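Local coordinates for protein nitroreductase (PDB 3EK3) that binds flavin mononucleotide and probably acts as an NAD(P)H-dependent oxidoreductase on nitrogen-containing compounds, at residues H93-L97 with C164-G168; D29-I33 with S126-A130. All coordinates share one frame; numbering follows the deposited sequence.

Contact 1 (H93-L97 with C164-G168); sequences HAPTL and CVALG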
# COMPACT_ATOMS: atom_id res chain seq x y z
N HIS A 93 -8.50 2.14 21.52
CA HIS A 93 -9.91 2.08 21.86
C HIS A 93 -10.82 2.52 20.74
O HIS A 93 -11.98 2.91 20.97
CB HIS A 93 -10.16 2.84 23.16
CG HIS A 93 -9.39 2.29 24.31
ND1 HIS A 93 -9.69 1.07 24.87
CD2 HIS A 93 -8.31 2.77 24.98
CE1 HIS A 93 -8.84 0.83 25.85
NE2 HIS A 93 -7.99 1.84 25.94
N ALA A 94 -10.34 2.40 19.49
CA ALA A 94 -11.20 2.52 18.33
C ALA A 94 -12.34 1.47 18.43
O ALA A 94 -12.13 0.37 18.93
CB ALA A 94 -10.39 2.33 17.04
N PRO A 95 -13.57 1.82 17.99
CA PRO A 95 -14.67 0.86 18.08
C PRO A 95 -14.63 -0.31 17.08
O PRO A 95 -15.33 -1.32 17.27
CB PRO A 95 -15.90 1.75 17.85
CG PRO A 95 -15.41 2.80 16.99
CD PRO A 95 -14.03 3.12 17.48
N THR A 96 -13.81 -0.16 16.03
CA THR A 96 -13.64 -1.15 14.95
C THR A 96 -12.15 -1.28 14.61
O THR A 96 -11.43 -0.29 14.53
CB THR A 96 -14.47 -0.79 13.69
OG1 THR A 96 -15.86 -0.97 13.99
CG2 THR A 96 -14.12 -1.68 12.47
N LEU A 97 -11.71 -2.52 14.48
CA LEU A 97 -10.40 -2.83 13.93
C LEU A 97 -10.55 -3.83 12.79
O LEU A 97 -11.12 -4.90 12.98
CB LEU A 97 -9.53 -3.44 15.00
CG LEU A 97 -8.08 -3.72 14.65
CD1 LEU A 97 -7.29 -2.42 14.48
CD2 LEU A 97 -7.49 -4.56 15.73
N CYS A 164 -3.33 -3.75 10.29
CA CYS A 164 -4.71 -3.56 10.71
C CYS A 164 -5.10 -2.08 10.59
O CYS A 164 -4.26 -1.18 10.63
CB CYS A 164 -4.93 -4.07 12.14
SG CYS A 164 -4.54 -5.79 12.43
N VAL A 165 -6.40 -1.87 10.44
CA VAL A 165 -6.98 -0.55 10.35
C VAL A 165 -7.93 -0.28 11.50
O VAL A 165 -9.00 -0.88 11.56
CB VAL A 165 -7.76 -0.46 9.03
CG1 VAL A 165 -8.46 0.90 8.82
CG2 VAL A 165 -6.85 -0.82 7.80
N ALA A 166 -7.56 0.67 12.38
CA ALA A 166 -8.47 1.17 13.38
C ALA A 166 -9.41 2.10 12.68
O ALA A 166 -8.98 2.88 11.82
CB ALA A 166 -7.72 1.94 14.51
N LEU A 167 -10.69 2.04 13.05
CA LEU A 167 -11.67 2.94 12.50
C LEU A 167 -12.60 3.47 13.57
O LEU A 167 -13.01 2.75 14.48
CB LEU A 167 -12.54 2.24 11.43
CG LEU A 167 -11.90 1.72 10.15
CD1 LEU A 167 -12.91 0.80 9.46
CD2 LEU A 167 -11.44 2.85 9.21
N GLY A 168 -13.00 4.74 13.42
CA GLY A 168 -13.88 5.40 14.38
C GLY A 168 -14.00 6.88 14.12
O GLY A 168 -13.51 7.38 13.11
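Leu97 lays its CD1 methyl alongside the neighbouring strand, where it reaches CB of Cys164 at 3.7 Å and also lies against Val165 O and Ala166 N. The torsion explains the reach: with CG anti to the backbone N (chi1 -174°), the isobutyl group runs past its direct neighbour Ala166 toward Cys164. On the same face of the sheet, the methyls of Ala94 and Ala166 meet at 3.7 Å between their CB atoms. Leu97 and Ala166 form an antiparallel non-hydrogen-bonded pair, while Thr96 and Leu167 are the hydrogen-bonded pair beside it. In that pair Leu167 N donates to Thr96 O over 2.9 Å with an N-H...O angle of 162°, although the donor stands 31° off the carbonyl plane. The return bond, from Thr96 N to Leu167 O, is weak at 3.4 Å. Just before it Pro95, which has no N-H to give, sets its ring carbon CD 3.2 Å from that same Leu167 O. Beyond the pair, CA of Leu97 makes a C-H...O contact with Val165 O. On the other face, Thr96 CG2 touches Leu167 CD1 as the two side chains cross obliquely, and Thr96 OG1 is hydrogen-bonded to Gln24. This is a join of central strands in the antiparallel sheet of a nitroreductase-family flavoprotein, with the Cys164 side chain about 8 Å from the bound FMN. Leu97 pairs onward with Val54 of strand 50-54, and Ala166 with Cys132 of strand 130-134. Helix 109-126 covers the face carrying Val165 and Leu167.

Contact 2 (D29-I33 with S126-A130); sequences DLNAI and SLGIA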
# COMPACT_ATOMS: atom_id res chain seq x y z
N ASP A 29 -21.14 2.78 6.16
CA ASP A 29 -19.76 3.30 6.05
C ASP A 29 -18.74 2.19 6.15
O ASP A 29 -17.80 2.15 5.37
CB ASP A 29 -19.47 4.35 7.11
CG ASP A 29 -20.25 5.65 6.87
OD1 ASP A 29 -20.76 5.86 5.76
OD2 ASP A 29 -20.34 6.47 7.80
N LEU A 30 -18.94 1.28 7.09
CA LEU A 30 -18.00 0.17 7.22
C LEU A 30 -18.00 -0.61 5.92
O LEU A 30 -16.94 -0.88 5.40
CB LEU A 30 -18.35 -0.73 8.40
CG LEU A 30 -17.46 -1.96 8.52
CD1 LEU A 30 -15.99 -1.53 8.68
CD2 LEU A 30 -17.93 -2.84 9.67
N ASN A 31 -19.18 -0.93 5.36
CA ASN A 31 -19.22 -1.68 4.10
C ASN A 31 -18.51 -0.96 2.93
O ASN A 31 -17.80 -1.58 2.16
CB ASN A 31 -20.65 -2.00 3.69
CG ASN A 31 -21.28 -3.05 4.57
OD1 ASN A 31 -20.62 -3.97 5.04
ND2 ASN A 31 -22.60 -2.96 4.75
N ALA A 32 -18.70 0.35 2.86
CA ALA A 32 -18.06 1.17 1.82
C ALA A 32 -16.55 1.16 1.97
O ALA A 32 -15.82 1.11 0.96
CB ALA A 32 -18.56 2.60 1.89
N ILE A 33 -16.09 1.23 3.21
CA ILE A 33 -14.64 1.21 3.50
C ILE A 33 -14.04 -0.17 3.16
O ILE A 33 -12.99 -0.25 2.53
CB ILE A 33 -14.39 1.55 4.99
CG1 ILE A 33 -14.69 3.03 5.26
CG2 ILE A 33 -12.97 1.24 5.40
CD1 ILE A 33 -14.82 3.38 6.76
N SER A 126 -12.80 10.07 3.50
CA SER A 126 -13.85 10.70 2.66
C SER A 126 -15.23 10.66 3.31
O SER A 126 -16.10 11.42 2.90
CB SER A 126 -13.94 10.04 1.29
OG SER A 126 -14.64 8.81 1.38
N LEU A 127 -15.40 9.82 4.32
CA LEU A 127 -16.66 9.66 5.05
C LEU A 127 -16.66 10.28 6.46
O LEU A 127 -17.59 10.07 7.25
CB LEU A 127 -16.97 8.18 5.13
CG LEU A 127 -17.25 7.48 3.79
CD1 LEU A 127 -17.17 5.95 3.96
CD2 LEU A 127 -18.59 7.86 3.21
N GLY A 128 -15.61 11.05 6.76
CA GLY A 128 -15.42 11.64 8.09
C GLY A 128 -15.06 10.71 9.23
O GLY A 128 -15.20 11.06 10.40
N ILE A 129 -14.54 9.55 8.85
CA ILE A 129 -14.16 8.49 9.77
C ILE A 129 -12.64 8.47 9.92
O ILE A 129 -11.91 8.37 8.93
CB ILE A 129 -14.70 7.14 9.25
CG1 ILE A 129 -16.21 7.08 9.48
CG2 ILE A 129 -13.97 5.95 9.91
CD1 ILE A 129 -16.92 5.96 8.73
N ALA A 130 -12.17 8.61 11.16
CA ALA A 130 -10.74 8.57 11.48
C ALA A 130 -10.24 7.16 11.35
O ALA A 130 -10.99 6.19 11.52
CB ALA A 130 -10.48 9.09 12.93
O HOH W 1 -20.04 8.89 7.05
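Asp29 reaches from its helix into the fork between Leu127 and Ile129. Its CB comes first, 3.4 Å from the CD1 methyl of Ile129, a close approach that should be read with some caution, like every contact of that side chain's tip, because Ile129 was modelled in two conformers. CG follows over the same methyl, and there the two carboxylate oxygens part. OD1 lies against the branched end of Leu127, 3.9 Å from CD2 and hardly farther from CD1, whereas OD2 stays beside the Ile129 methyl and also takes a water at 2.6 Å. That water donates a second bond, 2.7 Å long, to Leu127 O, so it bridges the acid to the backbone of the opposing turn. No direct hydrogen bond joins the two segments; this single water supplies the polar link, and the bond it donates to OD2 is consistent with a charged carboxylate.

One helical turn on, Ile33 brings the apolar part of the contact. Its side chain and that of Leu127 slide past each other in opposite directions, with CG1 of Ile33 4.0 Å from CD1 of Leu127. Its chain then extends (chi2 165°) to place CD1 3.9 Å from CD1 of Ile129 in the conformer described. Ala32 touches the same Leu127 methyl more loosely with its CB.

Ala32 and Leu127 also meet Leu8 and Asn5 of the second subunit, respectively, so this edge adjoins the dimer interface. Met120, Ala123 and Ala124 of helix 109-126 and Leu167 of the sheet close around Ile33. The turn holding Leu127 and Ile129 is a Schellman motif: Gly128 takes positive phi (71°) as the C-prime residue, Ile129 N bonds to Ala124 O and Gly128 N to Thr125 O, ending helix 109-126 before strand 130-134 begins.

Overall arrangement
From the N terminus, the chain first passes through 29-33 on helix 27-38, then 93-97 at the start of strand 96-102. It goes on to the turn 126-130, where contact 2 closes a loop of 92 intervening residues, and reaches 164-168, where contact 1 closes one of 66. The two loops therefore cross rather than nest. Contact 1 joins the two inner strands of the sheet; contact 2 ties helix 27-38 to the end of helix 109-126. Their centres are 11 Å apart, and they meet directly: Leu167 packs on Leu30, while Gly168 N probably hydrogen-bonds to Ala130 O, joining strand 160-168 to strand 130-134.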